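Long-range contacts in alanine racemase 1 (Caldanaerobacter subterraneus subsp. tengcongensis MB4, PDB 4Y2W), which belongs to the alanine racemase family, joining an N-terminal TIM-barrel domain to a C-terminal domain rich in beta strands, in an assembly of two protein chains: residues 10-15 with 373-378; 46-51 with 72-77; 128-133 with 160-165; 150-155 with 197-202; 171-176 with 232-237. The protein carries 1 engineered substitution. One frame throughout, in Å; residues are numbered along the deposited sequence.

Contact 1. Residues 10-15 with 373-378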
# COMPACT_ATOMS: atom_id res chain seq x y z
N ARG A 10 -3.95 10.83 -8.07
CA ARG A 10 -4.32 11.35 -6.75
C ARG A 10 -5.62 10.76 -6.21
O ARG A 10 -6.43 10.19 -6.95
CB ARG A 10 -4.48 12.87 -6.82
CG ARG A 10 -5.66 13.34 -7.68
CD ARG A 10 -5.64 14.84 -7.87
NE ARG A 10 -4.49 15.29 -8.65
CZ ARG A 10 -4.17 16.56 -8.87
NH1 ARG A 10 -4.92 17.55 -8.38
NH2 ARG A 10 -3.09 16.85 -9.59
N VAL A 11 -5.81 10.93 -4.90
CA VAL A 11 -7.07 10.64 -4.24
C VAL A 11 -7.69 11.96 -3.81
O VAL A 11 -7.04 12.76 -3.14
CB VAL A 11 -6.86 9.72 -3.02
CG1 VAL A 11 -7.95 9.91 -1.97
CG2 VAL A 11 -6.82 8.26 -3.46
N GLU A 12 -8.94 12.18 -4.20
CA GLU A 12 -9.70 13.34 -3.75
C GLU A 12 -10.63 12.90 -2.62
O GLU A 12 -11.57 12.12 -2.86
CB GLU A 12 -10.50 13.95 -4.90
CG GLU A 12 -9.65 14.55 -6.01
CD GLU A 12 -10.46 15.16 -7.14
OE1 GLU A 12 -11.68 14.92 -7.22
OE2 GLU A 12 -9.87 15.89 -7.96
N VAL A 13 -10.37 13.37 -1.41
CA VAL A 13 -11.19 13.05 -0.24
C VAL A 13 -12.23 14.13 0.01
O VAL A 13 -11.88 15.31 0.19
CB VAL A 13 -10.32 12.86 1.02
CG1 VAL A 13 -11.18 12.72 2.27
CG2 VAL A 13 -9.42 11.65 0.85
N TYR A 14 -13.50 13.74 0.04
CA TYR A 14 -14.61 14.67 0.25
C TYR A 14 -15.07 14.60 1.69
O TYR A 14 -15.89 13.76 2.06
CB TYR A 14 -15.74 14.37 -0.74
CG TYR A 14 -15.33 14.67 -2.15
CD1 TYR A 14 -14.55 13.77 -2.87
CD2 TYR A 14 -15.66 15.87 -2.76
CE1 TYR A 14 -14.13 14.04 -4.16
CE2 TYR A 14 -15.25 16.16 -4.05
CZ TYR A 14 -14.48 15.24 -4.74
OH TYR A 14 -14.07 15.51 -6.03
N LEU A 15 -14.53 15.51 2.50
CA LEU A 15 -14.77 15.53 3.94
C LEU A 15 -16.23 15.76 4.30
O LEU A 15 -16.73 15.16 5.25
CB LEU A 15 -13.89 16.60 4.60
CG LEU A 15 -12.39 16.33 4.53
CD1 LEU A 15 -11.61 17.60 4.79
CD2 LEU A 15 -11.98 15.22 5.50
N VAL A 373 -5.85 14.73 -1.57
CA VAL A 373 -6.33 16.10 -1.68
C VAL A 373 -7.69 16.17 -0.99
O VAL A 373 -8.50 15.25 -1.14
CB VAL A 373 -6.45 16.53 -3.16
CG1 VAL A 373 -6.90 17.98 -3.27
CG2 VAL A 373 -5.13 16.32 -3.88
N TYR A 374 -7.93 17.24 -0.24
CA TYR A 374 -9.11 17.34 0.63
C TYR A 374 -10.08 18.44 0.22
O TYR A 374 -9.67 19.57 -0.07
CB TYR A 374 -8.66 17.54 2.08
CG TYR A 374 -7.96 16.32 2.63
CD1 TYR A 374 -8.69 15.25 3.13
CD2 TYR A 374 -6.57 16.22 2.61
CE1 TYR A 374 -8.05 14.12 3.62
CE2 TYR A 374 -5.93 15.10 3.10
CZ TYR A 374 -6.68 14.05 3.60
OH TYR A 374 -6.04 12.93 4.08
N PHE A 375 -11.37 18.10 0.22
CA PHE A 375 -12.44 18.99 -0.21
C PHE A 375 -13.53 19.15 0.85
O PHE A 375 -13.82 18.22 1.60
CB PHE A 375 -13.08 18.47 -1.50
CG PHE A 375 -12.21 18.62 -2.71
CD1 PHE A 375 -11.27 17.65 -3.04
CD2 PHE A 375 -12.32 19.74 -3.53
CE1 PHE A 375 -10.47 17.79 -4.16
CE2 PHE A 375 -11.52 19.89 -4.65
CZ PHE A 375 -10.60 18.91 -4.97
N TYR A 376 -14.12 20.34 0.90
CA TYR A 376 -15.23 20.64 1.80
C TYR A 376 -16.13 21.71 1.17
O TYR A 376 -15.66 22.80 0.82
CB TYR A 376 -14.71 21.11 3.16
CG TYR A 376 -15.75 21.08 4.26
CD1 TYR A 376 -16.14 19.87 4.84
CD2 TYR A 376 -16.35 22.25 4.72
CE1 TYR A 376 -17.10 19.84 5.85
CE2 TYR A 376 -17.30 22.23 5.72
CZ TYR A 376 -17.67 21.02 6.28
OH TYR A 376 -18.62 21.00 7.28
N ASP A 377 -17.41 21.38 1.01
CA ASP A 377 -18.38 22.24 0.32
C ASP A 377 -17.94 22.60 -1.10
O ASP A 377 -18.21 23.70 -1.58
CB ASP A 377 -18.69 23.51 1.14
CG ASP A 377 -19.42 23.21 2.46
OD1 ASP A 377 -20.01 22.12 2.59
OD2 ASP A 377 -19.41 24.09 3.35
N GLY A 378 -17.27 21.66 -1.77
CA GLY A 378 -16.83 21.85 -3.16
C GLY A 378 -15.43 22.43 -3.33
O GLY A 378 -14.83 22.27 -4.39
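Val13 and Tyr374 meet on one face of a parallel strand pair, while Glu12, Tyr14 and Phe375 gather on the other. Four backbone hydrogen bonds join the strands, among them Val13 N to Val373 O at 2.7 Å. Val13 CB lies 3.6 Å from Tyr374 CD1, and CG1, anti to the backbone N (chi1 172°), touches the same part of the ring; a compact beta-branched residue suits this place. Leu15 CD1 comes 4.0 Å from Tyr374 CB. Tyr14 and Phe375 run alongside each other, their ring planes 14° apart but displaced, with little overlap; Tyr14 CD2 packs against Phe375 CB at 3.9 Å. Glu12 uses both its natures: CG meets Phe375 CE1 at 3.8 Å, while OE1 accepts a hydrogen bond from Tyr14 OH above the carboxylate plane and forms a salt bridge with Arg249. Strand 10-14 also pairs antiparallel with strand 248-260, and 372-376 with 379-384; Tyr374 stacks on Tyr50 of helix 48-58 and hydrogen-bonds to His46 O.

Contact 2. Residues 46-51 with 72-77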
# COMPACT_ATOMS: atom_id res chain seq x y z
N HIS A 46 -8.03 7.29 3.49
CA HIS A 46 -8.46 8.68 3.28
C HIS A 46 -7.55 9.70 3.98
O HIS A 46 -7.63 10.89 3.69
CB HIS A 46 -9.90 8.87 3.77
CG HIS A 46 -10.93 8.16 2.94
ND1 HIS A 46 -11.01 6.79 2.87
CD2 HIS A 46 -11.93 8.64 2.16
CE1 HIS A 46 -12.02 6.45 2.08
NE2 HIS A 46 -12.59 7.55 1.64
N GLY A 47 -6.70 9.23 4.90
CA GLY A 47 -5.86 10.11 5.72
C GLY A 47 -6.52 10.39 7.06
O GLY A 47 -7.52 11.11 7.13
N ALA A 48 -5.97 9.81 8.12
CA ALA A 48 -6.56 9.91 9.46
C ALA A 48 -6.57 11.34 9.99
O ALA A 48 -7.57 11.79 10.54
CB ALA A 48 -5.83 8.99 10.42
N SER A 49 -5.45 12.05 9.83
CA SER A 49 -5.33 13.42 10.32
C SER A 49 -6.55 14.25 9.97
O SER A 49 -7.25 14.74 10.86
CB SER A 49 -4.08 14.09 9.75
OG SER A 49 -2.91 13.52 10.31
N TYR A 50 -6.82 14.40 8.68
CA TYR A 50 -7.91 15.26 8.22
C TYR A 50 -9.29 14.68 8.56
O TYR A 50 -10.18 15.42 9.00
CB TYR A 50 -7.79 15.54 6.71
CG TYR A 50 -6.97 16.76 6.39
CD1 TYR A 50 -5.59 16.68 6.23
CD2 TYR A 50 -7.57 18.02 6.25
CE1 TYR A 50 -4.83 17.81 5.94
CE2 TYR A 50 -6.82 19.15 5.96
CZ TYR A 50 -5.45 19.03 5.81
OH TYR A 50 -4.70 20.15 5.51
N VAL A 51 -9.46 13.37 8.39
CA VAL A 51 -10.73 12.71 8.69
C VAL A 51 -11.07 12.83 10.18
O VAL A 51 -12.21 13.12 10.54
CB VAL A 51 -10.71 11.23 8.26
CG1 VAL A 51 -11.91 10.47 8.82
CG2 VAL A 51 -10.68 11.12 6.75
N LEU A 72 -1.35 7.22 18.34
CA LEU A 72 -0.41 8.30 18.63
C LEU A 72 -0.36 9.35 17.53
O LEU A 72 -0.22 10.54 17.83
CB LEU A 72 0.99 7.74 18.89
CG LEU A 72 1.13 6.96 20.20
CD1 LEU A 72 2.42 6.15 20.20
CD2 LEU A 72 1.07 7.89 21.40
N GLU A 73 -0.45 8.93 16.27
CA GLU A 73 -0.46 9.87 15.15
C GLU A 73 -1.56 10.91 15.32
O GLU A 73 -1.35 12.10 15.05
CB GLU A 73 -0.66 9.13 13.82
CG GLU A 73 -0.71 10.03 12.59
CD GLU A 73 -1.12 9.29 11.32
OE1 GLU A 73 -1.70 8.19 11.42
OE2 GLU A 73 -0.87 9.82 10.22
N LEU A 74 -2.73 10.46 15.76
CA LEU A 74 -3.87 11.36 15.98
C LEU A 74 -3.61 12.36 17.11
O LEU A 74 -3.95 13.54 16.98
CB LEU A 74 -5.13 10.54 16.27
CG LEU A 74 -5.64 9.69 15.10
CD1 LEU A 74 -6.71 8.72 15.57
CD2 LEU A 74 -6.15 10.57 13.97
N ARG A 75 -3.01 11.90 18.21
CA ARG A 75 -2.65 12.78 19.33
C ARG A 75 -1.59 13.81 18.94
O ARG A 75 -1.66 14.97 19.37
CB ARG A 75 -2.18 11.96 20.54
CG ARG A 75 -3.30 11.27 21.31
CD ARG A 75 -4.02 12.24 22.25
NE ARG A 75 -4.99 11.54 23.10
CZ ARG A 75 -6.31 11.49 22.89
NH1 ARG A 75 -6.88 12.09 21.85
NH2 ARG A 75 -7.08 10.82 23.75
N GLU A 76 -0.62 13.39 18.13
CA GLU A 76 0.43 14.30 17.64
C GLU A 76 -0.18 15.49 16.88
O GLU A 76 0.37 16.59 16.92
CB GLU A 76 1.42 13.54 16.75
CG GLU A 76 2.86 14.04 16.81
CD GLU A 76 3.09 15.36 16.10
OE1 GLU A 76 3.61 16.30 16.75
OE2 GLU A 76 2.75 15.47 14.90
N LYS A 77 -1.31 15.27 16.22
CA LYS A 77 -1.99 16.33 15.46
C LYS A 77 -3.10 17.05 16.25
O LYS A 77 -3.96 17.71 15.65
CB LYS A 77 -2.53 15.77 14.14
CG LYS A 77 -1.43 15.36 13.17
CD LYS A 77 -0.73 16.57 12.56
CE LYS A 77 0.58 16.19 11.88
NZ LYS A 77 0.38 15.31 10.70
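Ala48 and Leu74 form the apolar centre of a small helix-to-helix contact, between the first turn of helix 48-58 and the last turn of helix 68-76, two successive helices in the helical layer outside the strands of the TIM barrel. The backbones come close, with Ser49 CA 6.2 Å from Leu74 CA, and the small residues Ala48 and Ser49 suit such an approach. Leu74 directs CG anti to its own carbonyl carbon (chi1 -66°), and the CD2 branch beyond touches Ala48 CB at 3.9 Å; the same leucine also packs on Ile83 of strand 83-85. Glu73 approaches Ala48, its OE1 4.3 Å from Ala48 CB, but its carboxylate is spoken for by a salt bridge from OE2 to Arg368 of the second subunit. At the solvent side, Lys77 sets CG 3.7 Å from Ser49 OG, and the bent lysine chain brings NZ to 3.8 Å from the same oxygen, a proximity too long for a hydrogen bond. Ala48 N is held by Asp42 OD1. With no hydrogen bond between the segments and only 200 Å² buried, van der Waals packing carries their direct contact, while Glu73 links helix 68-76 to the second subunit.

Contact 3. Residues 128-133 with 160-165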
# COMPACT_ATOMS: atom_id res chain seq x y z
N VAL A 128 -9.41 1.57 30.01
CA VAL A 128 -9.35 0.29 29.30
C VAL A 128 -10.73 -0.25 28.96
O VAL A 128 -11.69 -0.05 29.69
CB VAL A 128 -8.59 -0.80 30.10
CG1 VAL A 128 -7.12 -0.46 30.23
CG2 VAL A 128 -9.22 -1.01 31.47
N HIS A 129 -10.80 -0.94 27.82
CA HIS A 129 -12.00 -1.63 27.37
C HIS A 129 -11.70 -3.12 27.30
O HIS A 129 -10.68 -3.52 26.74
CB HIS A 129 -12.41 -1.13 25.98
CG HIS A 129 -13.10 0.20 26.00
ND1 HIS A 129 -13.96 0.60 25.00
CD2 HIS A 129 -13.06 1.22 26.90
CE1 HIS A 129 -14.42 1.81 25.28
NE2 HIS A 129 -13.89 2.21 26.42
N ILE A 130 -12.59 -3.94 27.82
CA ILE A 130 -12.36 -5.36 27.85
C ILE A 130 -12.94 -6.06 26.63
O ILE A 130 -14.07 -5.86 26.30
CB ILE A 130 -12.92 -5.94 29.16
CG1 ILE A 130 -12.28 -5.26 30.35
CG2 ILE A 130 -12.66 -7.41 29.25
CD1 ILE A 130 -10.78 -5.26 30.35
N LYS A 131 -12.14 -6.87 25.94
CA LYS A 131 -12.63 -7.56 24.76
C LYS A 131 -13.06 -8.95 25.08
O LYS A 131 -12.36 -9.69 25.72
CB LYS A 131 -11.63 -7.56 23.59
CG LYS A 131 -11.90 -8.57 22.48
CD LYS A 131 -12.61 -8.04 21.24
CE LYS A 131 -12.74 -9.09 20.13
NZ LYS A 131 -12.13 -8.86 18.79
N ILE A 132 -14.23 -9.29 24.59
CA ILE A 132 -14.79 -10.60 24.78
C ILE A 132 -14.92 -11.34 23.46
O ILE A 132 -15.41 -10.82 22.49
CB ILE A 132 -16.17 -10.49 25.45
CG1 ILE A 132 -16.08 -9.57 26.64
CG2 ILE A 132 -16.64 -11.84 25.91
CD1 ILE A 132 -15.23 -10.10 27.76
N ASP A 133 -14.48 -12.58 23.45
CA ASP A 133 -14.60 -13.40 22.25
C ASP A 133 -15.88 -14.23 22.32
O ASP A 133 -15.94 -15.24 23.02
CB ASP A 133 -13.37 -14.31 22.13
CG ASP A 133 -13.21 -14.89 20.74
OD1 ASP A 133 -14.24 -15.14 20.07
OD2 ASP A 133 -12.05 -15.09 20.33
N LEU A 160 -6.26 1.78 37.02
CA LEU A 160 -7.07 1.65 35.81
C LEU A 160 -8.42 2.32 35.96
O LEU A 160 -8.86 2.61 37.07
CB LEU A 160 -7.29 0.17 35.48
CG LEU A 160 -6.05 -0.70 35.36
CD1 LEU A 160 -6.44 -2.13 35.01
CD2 LEU A 160 -5.08 -0.13 34.34
N ILE A 161 -9.07 2.57 34.82
CA ILE A 161 -10.48 2.91 34.77
C ILE A 161 -11.14 1.91 33.83
O ILE A 161 -10.80 1.84 32.65
CB ILE A 161 -10.74 4.34 34.24
CG1 ILE A 161 -9.91 5.37 35.01
CG2 ILE A 161 -12.23 4.68 34.34
CD1 ILE A 161 -9.98 6.77 34.43
N LEU A 162 -12.07 1.13 34.37
CA LEU A 162 -12.74 0.08 33.62
C LEU A 162 -13.96 0.66 32.90
O LEU A 162 -15.11 0.44 33.31
CB LEU A 162 -13.10 -1.06 34.57
CG LEU A 162 -13.44 -2.44 34.01
CD1 LEU A 162 -12.56 -2.82 32.83
CD2 LEU A 162 -13.32 -3.47 35.12
N GLU A 163 -13.69 1.39 31.82
CA GLU A 163 -14.70 2.18 31.12
C GLU A 163 -15.58 1.38 30.16
O GLU A 163 -16.78 1.62 30.08
CB GLU A 163 -14.02 3.30 30.33
CG GLU A 163 -14.98 4.29 29.68
CD GLU A 163 -14.26 5.29 28.80
OE1 GLU A 163 -13.70 4.87 27.76
OE2 GLU A 163 -14.27 6.49 29.13
N GLY A 164 -14.99 0.45 29.42
CA GLY A 164 -15.72 -0.27 28.39
C GLY A 164 -15.54 -1.77 28.37
O GLY A 164 -14.65 -2.32 29.01
N ILE A 165 -16.43 -2.43 27.65
CA ILE A 165 -16.35 -3.87 27.41
C ILE A 165 -17.02 -4.15 26.07
O ILE A 165 -18.11 -3.64 25.80
CB ILE A 165 -17.01 -4.69 28.55
CG1 ILE A 165 -16.93 -6.19 28.26
CG2 ILE A 165 -18.46 -4.27 28.76
CD1 ILE A 165 -17.16 -7.07 29.47
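His129 lies flat over Gly164 where two neighbouring strands of the TIM barrel, joined by a beta-alpha-beta crossover through helix 144-155, run parallel. Gly164 CA sits over one ring face, 3.5 Å from the centroid, in a CH-pi contact; glycine fits because the imidazole fills the place of a CB. At the ring edge, His129 NE2 donates in plane to Glu163 OE1 at 3.0 Å, using the oxygen's anti lone pair. The carboxylate is turned 71° from the ring, and OE1 also bonds to Tyr62 OH, so two partners fix it. Glu163 reaches the ring with CG anti to its backbone N (chi1 -173°). The opposite sheet face carries Ile130, Leu162 and Ile165, and Leu162 CD1 meets Ile130 CG1 at 3.5 Å. Ile132 CG1 touches Ile165 CG1 at 3.8 Å. The branched chains of Ile130, Ile132 and Ile165 suit their buried places; Phe187 of helix 177-195 packs on both Ile132 and Ile165. Between the backbones, Ile130 N donates to Gly164 O at 2.9 Å.

Contact 4. Residues 150-155 with 197-202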
# COMPACT_ATOMS: atom_id res chain seq x y z
N GLU A 150 -10.98 -12.21 36.51
CA GLU A 150 -9.95 -11.22 36.16
C GLU A 150 -10.53 -9.82 35.96
O GLU A 150 -9.91 -8.84 36.35
CB GLU A 150 -9.19 -11.66 34.91
CG GLU A 150 -8.41 -12.95 35.10
CD GLU A 150 -7.46 -13.26 33.96
OE1 GLU A 150 -7.60 -12.65 32.88
OE2 GLU A 150 -6.56 -14.11 34.14
N ILE A 151 -11.71 -9.74 35.35
CA ILE A 151 -12.39 -8.47 35.16
C ILE A 151 -12.76 -7.83 36.49
O ILE A 151 -12.69 -6.61 36.64
CB ILE A 151 -13.64 -8.63 34.26
CG1 ILE A 151 -13.21 -8.92 32.82
CG2 ILE A 151 -14.50 -7.37 34.28
CD1 ILE A 151 -14.31 -9.46 31.94
N LEU A 152 -13.15 -8.65 37.47
CA LEU A 152 -13.51 -8.14 38.80
C LEU A 152 -12.30 -7.61 39.57
O LEU A 152 -12.42 -6.67 40.35
CB LEU A 152 -14.24 -9.22 39.62
CG LEU A 152 -15.72 -9.42 39.26
CD1 LEU A 152 -16.24 -10.76 39.77
CD2 LEU A 152 -16.58 -8.28 39.80
N GLU A 153 -11.13 -8.21 39.34
CA GLU A 153 -9.90 -7.71 39.94
C GLU A 153 -9.54 -6.35 39.35
O GLU A 153 -9.22 -5.41 40.08
CB GLU A 153 -8.75 -8.71 39.73
CG GLU A 153 -7.57 -8.48 40.66
CD GLU A 153 -6.51 -9.57 40.57
OE1 GLU A 153 -5.36 -9.30 40.99
OE2 GLU A 153 -6.82 -10.68 40.09
N MET A 154 -9.62 -6.25 38.02
CA MET A 154 -9.35 -4.99 37.31
C MET A 154 -10.22 -3.83 37.80
O MET A 154 -9.76 -2.69 37.83
CB MET A 154 -9.57 -5.17 35.81
CG MET A 154 -8.52 -6.02 35.12
SD MET A 154 -8.88 -6.25 33.37
CE MET A 154 -8.12 -7.84 33.06
N ALA A 155 -11.45 -4.13 38.19
CA ALA A 155 -12.37 -3.12 38.72
C ALA A 155 -11.87 -2.53 40.04
O ALA A 155 -12.21 -1.40 40.38
CB ALA A 155 -13.75 -3.73 38.92
N LYS A 197 -22.40 -8.92 40.46
CA LYS A 197 -21.29 -8.63 41.37
C LYS A 197 -21.05 -7.12 41.51
O LYS A 197 -19.94 -6.69 41.83
CB LYS A 197 -20.01 -9.33 40.88
CG LYS A 197 -20.16 -10.84 40.70
CD LYS A 197 -20.13 -11.58 42.03
CE LYS A 197 -20.82 -12.93 41.94
NZ LYS A 197 -20.36 -13.76 40.79
N ARG A 198 -22.09 -6.32 41.28
CA ARG A 198 -22.08 -4.87 41.51
C ARG A 198 -21.06 -4.13 40.65
O ARG A 198 -20.36 -3.22 41.13
CB ARG A 198 -21.85 -4.57 43.00
CG ARG A 198 -22.72 -5.39 43.96
CD ARG A 198 -24.21 -5.22 43.71
NE ARG A 198 -24.66 -3.85 43.96
CZ ARG A 198 -24.93 -3.34 45.17
NH1 ARG A 198 -24.78 -4.07 46.27
NH2 ARG A 198 -25.34 -2.08 45.27
N LEU A 199 -20.99 -4.49 39.37
CA LEU A 199 -20.05 -3.89 38.43
C LEU A 199 -20.76 -3.44 37.16
O LEU A 199 -21.05 -4.25 36.28
CB LEU A 199 -18.95 -4.90 38.09
CG LEU A 199 -17.84 -4.42 37.14
CD1 LEU A 199 -17.12 -3.22 37.73
CD2 LEU A 199 -16.88 -5.56 36.86
N LYS A 200 -21.03 -2.14 37.07
CA LYS A 200 -21.67 -1.55 35.90
C LYS A 200 -20.62 -0.88 35.03
O LYS A 200 -20.12 0.19 35.37
CB LYS A 200 -22.73 -0.52 36.32
CG LYS A 200 -23.73 -1.01 37.36
CD LYS A 200 -24.40 -2.31 36.94
CE LYS A 200 -25.55 -2.69 37.87
NZ LYS A 200 -26.77 -1.88 37.63
N ILE A 201 -20.29 -1.52 33.91
CA ILE A 201 -19.34 -0.95 32.95
C ILE A 201 -20.10 -0.04 31.98
O ILE A 201 -20.97 -0.52 31.25
CB ILE A 201 -18.58 -2.06 32.18
CG1 ILE A 201 -17.87 -2.99 33.17
CG2 ILE A 201 -17.57 -1.44 31.22
CD1 ILE A 201 -17.16 -4.16 32.52
N PRO A 202 -19.79 1.27 31.98
CA PRO A 202 -20.62 2.24 31.26
C PRO A 202 -20.72 2.04 29.74
O PRO A 202 -21.76 2.35 29.16
CB PRO A 202 -19.99 3.60 31.59
CG PRO A 202 -18.65 3.31 32.17
CD PRO A 202 -18.69 1.92 32.72
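Lys197 begins the contact by resting the aliphatic root of its side chain on Leu152: Lys197 CB is 3.7 Å from Leu152 CD2, and the two side chains cross at about a right angle. Its amino end extends off the helix, as suits a lysine at the exposed surface. Next, Arg198 turns the backbone with positive phi (62°) as the C-prime residue of the Schellman motif that ends helix 177-195, its N bonded to Glu195 O. This turn is followed by Leu199, which makes most of the apolar contacts here. Its CG stands anti to the backbone N (chi1 -178°), and its two methyls divide the work: CD1 reaches Ala155 CB at 3.6 Å, while CD2 lies 3.9 Å from Ile151 CG2 and 4.0 Å from Leu152 CD2. A forked leucine suits a site bordered by three residues of 150-155. Further on, Ile201 packs on Ile165 of strand 160-166. Helix 144-155 is thus bordered by this loop, by helix 109-121, which Met154 touches, and by the barrel strands, where Ile151 packs on Ile130 and Ala155 on Leu162.

Contact 5. Residues 171-176 with 232-237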
# COMPACT_ATOMS: atom_id res chain seq x y z
N ALA A 171 -20.23 -13.06 11.73
CA ALA A 171 -20.95 -13.19 10.45
C ALA A 171 -22.14 -12.24 10.34
O ALA A 171 -23.21 -12.63 9.88
CB ALA A 171 -21.40 -14.63 10.26
N ALA A 172 -21.94 -10.99 10.75
CA ALA A 172 -22.96 -9.95 10.58
C ALA A 172 -23.03 -9.47 9.13
O ALA A 172 -24.12 -9.19 8.61
CB ALA A 172 -22.69 -8.78 11.52
N SER A 173 -21.87 -9.38 8.48
CA SER A 173 -21.79 -9.05 7.05
C SER A 173 -22.39 -10.15 6.18
O SER A 173 -22.92 -9.88 5.10
CB SER A 173 -20.34 -8.80 6.64
OG SER A 173 -19.78 -7.71 7.35
N GLU A 174 -22.29 -11.40 6.64
CA GLU A 174 -22.88 -12.54 5.95
C GLU A 174 -24.35 -12.75 6.35
O GLU A 174 -25.05 -13.57 5.74
CB GLU A 174 -22.07 -13.82 6.23
CG GLU A 174 -20.74 -13.90 5.50
CD GLU A 174 -19.62 -13.08 6.13
OE1 GLU A 174 -19.84 -12.43 7.17
OE2 GLU A 174 -18.51 -13.08 5.56
N ASP A 175 -24.79 -12.02 7.37
CA ASP A 175 -26.18 -12.01 7.82
C ASP A 175 -26.65 -13.38 8.32
O ASP A 175 -27.73 -13.86 7.97
CB ASP A 175 -27.11 -11.48 6.72
CG ASP A 175 -28.43 -10.96 7.26
OD1 ASP A 175 -28.45 -10.40 8.38
OD2 ASP A 175 -29.46 -11.11 6.57
N ASP A 176 -25.82 -14.01 9.15
CA ASP A 176 -26.21 -15.18 9.92
C ASP A 176 -26.83 -14.66 11.21
O ASP A 176 -26.13 -14.42 12.20
CB ASP A 176 -25.00 -16.08 10.20
CG ASP A 176 -25.37 -17.38 10.91
OD1 ASP A 176 -26.52 -17.52 11.38
OD2 ASP A 176 -24.49 -18.26 11.00
N ALA A 232 -19.42 3.14 1.43
CA ALA A 232 -19.54 1.76 0.98
C ALA A 232 -20.19 0.88 2.03
O ALA A 232 -20.24 1.22 3.21
CB ALA A 232 -18.16 1.21 0.61
N TYR A 233 -20.71 -0.26 1.59
CA TYR A 233 -21.30 -1.24 2.49
C TYR A 233 -20.35 -2.43 2.65
O TYR A 233 -19.55 -2.70 1.75
CB TYR A 233 -22.66 -1.71 1.95
CG TYR A 233 -23.74 -0.64 2.02
CD1 TYR A 233 -24.35 -0.33 3.23
CD2 TYR A 233 -24.15 0.05 0.88
CE1 TYR A 233 -25.34 0.63 3.31
CE2 TYR A 233 -25.13 1.02 0.95
CZ TYR A 233 -25.73 1.31 2.16
OH TYR A 233 -26.72 2.27 2.25
N PRO A 234 -20.42 -3.13 3.79
CA PRO A 234 -19.51 -4.25 4.06
C PRO A 234 -19.81 -5.50 3.23
O PRO A 234 -18.91 -6.33 3.04
CB PRO A 234 -19.73 -4.53 5.55
CG PRO A 234 -21.11 -4.05 5.83
CD PRO A 234 -21.34 -2.88 4.92
N SER A 235 -21.04 -5.65 2.77
CA SER A 235 -21.44 -6.82 1.98
C SER A 235 -22.72 -6.52 1.20
O SER A 235 -23.20 -5.38 1.18
CB SER A 235 -21.64 -8.03 2.89
OG SER A 235 -22.79 -7.88 3.69
N LYS A 236 -23.26 -7.54 0.54
CA LYS A 236 -24.51 -7.41 -0.20
C LYS A 236 -25.74 -7.79 0.63
O LYS A 236 -26.86 -7.52 0.22
CB LYS A 236 -24.44 -8.24 -1.48
CG LYS A 236 -23.30 -7.83 -2.39
CD LYS A 236 -23.40 -8.46 -3.77
CE LYS A 236 -22.43 -7.80 -4.74
NZ LYS A 236 -21.01 -7.85 -4.27
N ARG A 237 -25.52 -8.41 1.80
CA ARG A 237 -26.62 -8.84 2.67
C ARG A 237 -26.90 -7.84 3.80
O ARG A 237 -27.00 -8.21 4.97
CB ARG A 237 -26.32 -10.22 3.28
CG ARG A 237 -25.82 -11.27 2.31
CD ARG A 237 -26.15 -12.68 2.81
NE ARG A 237 -24.98 -13.56 2.81
CZ ARG A 237 -24.43 -14.11 1.73
NH1 ARG A 237 -24.92 -13.87 0.52
NH2 ARG A 237 -23.37 -14.91 1.87
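Arg237 presents the edge of its guanidinium to Glu174 O, which lies close to the group's plane. The two loops that meet here follow barrel strands 160-166 and 222-224, and so lie at the C-terminal end of the TIM-barrel strands, the end where this fold carries its active site. Arg237 NE donates to Glu174 O at 2.9 Å with a bent N-H...O angle of 138°, from 40° above the carbonyl plane; a bend at chi3 (-129°) sets NE in place. Asp175 OD1 forms a salt bridge with Arg177. Glu174 OE2 has a long, weak ion pair with Arg313 of the second subunit. Toward Arg237, Asp175 offers its aliphatic carbon, with CB 3.7 Å from Arg237 CB. The short side chain of Ser235 lets OG, between the backbone N and the carbonyl carbon, sit beside Ser173 O, although the modelled bond to Ser173 O is doubtful in length. The same OG is a weak acceptor for Arg237 N. The side chain of Pro234 is about 7 Å from the bound alanine and about 5 Å from a phosphate ion that probably came from the crystallisation liquor. The loops also touch where Ser173 OG lies 3.7 Å from Pro234 CB.

Contacts 1, 2 and 3 are buried, whereas contacts 4 and 5 lie at the surface. Contacts 1 and 3 are both parallel strand pairs held by backbone hydrogen bonds, but they stand on opposite sides of the chain's centre, their own centres about 36 Å apart: one belongs to the mixed sheet, the other to the barrel. Contacts 3 and 4 touch and share one crossover, strands in the first and the connecting helix in the second, yet the first is held largely by backbone bonds and the second by apolar packing alone. Contact 2 adjoins contact 1 through His46 and, like contact 4, has no hydrogen bonds between its segments. Contact 5 differs from them all, joining two loops with Arg237 as donor to a backbone carbonyl.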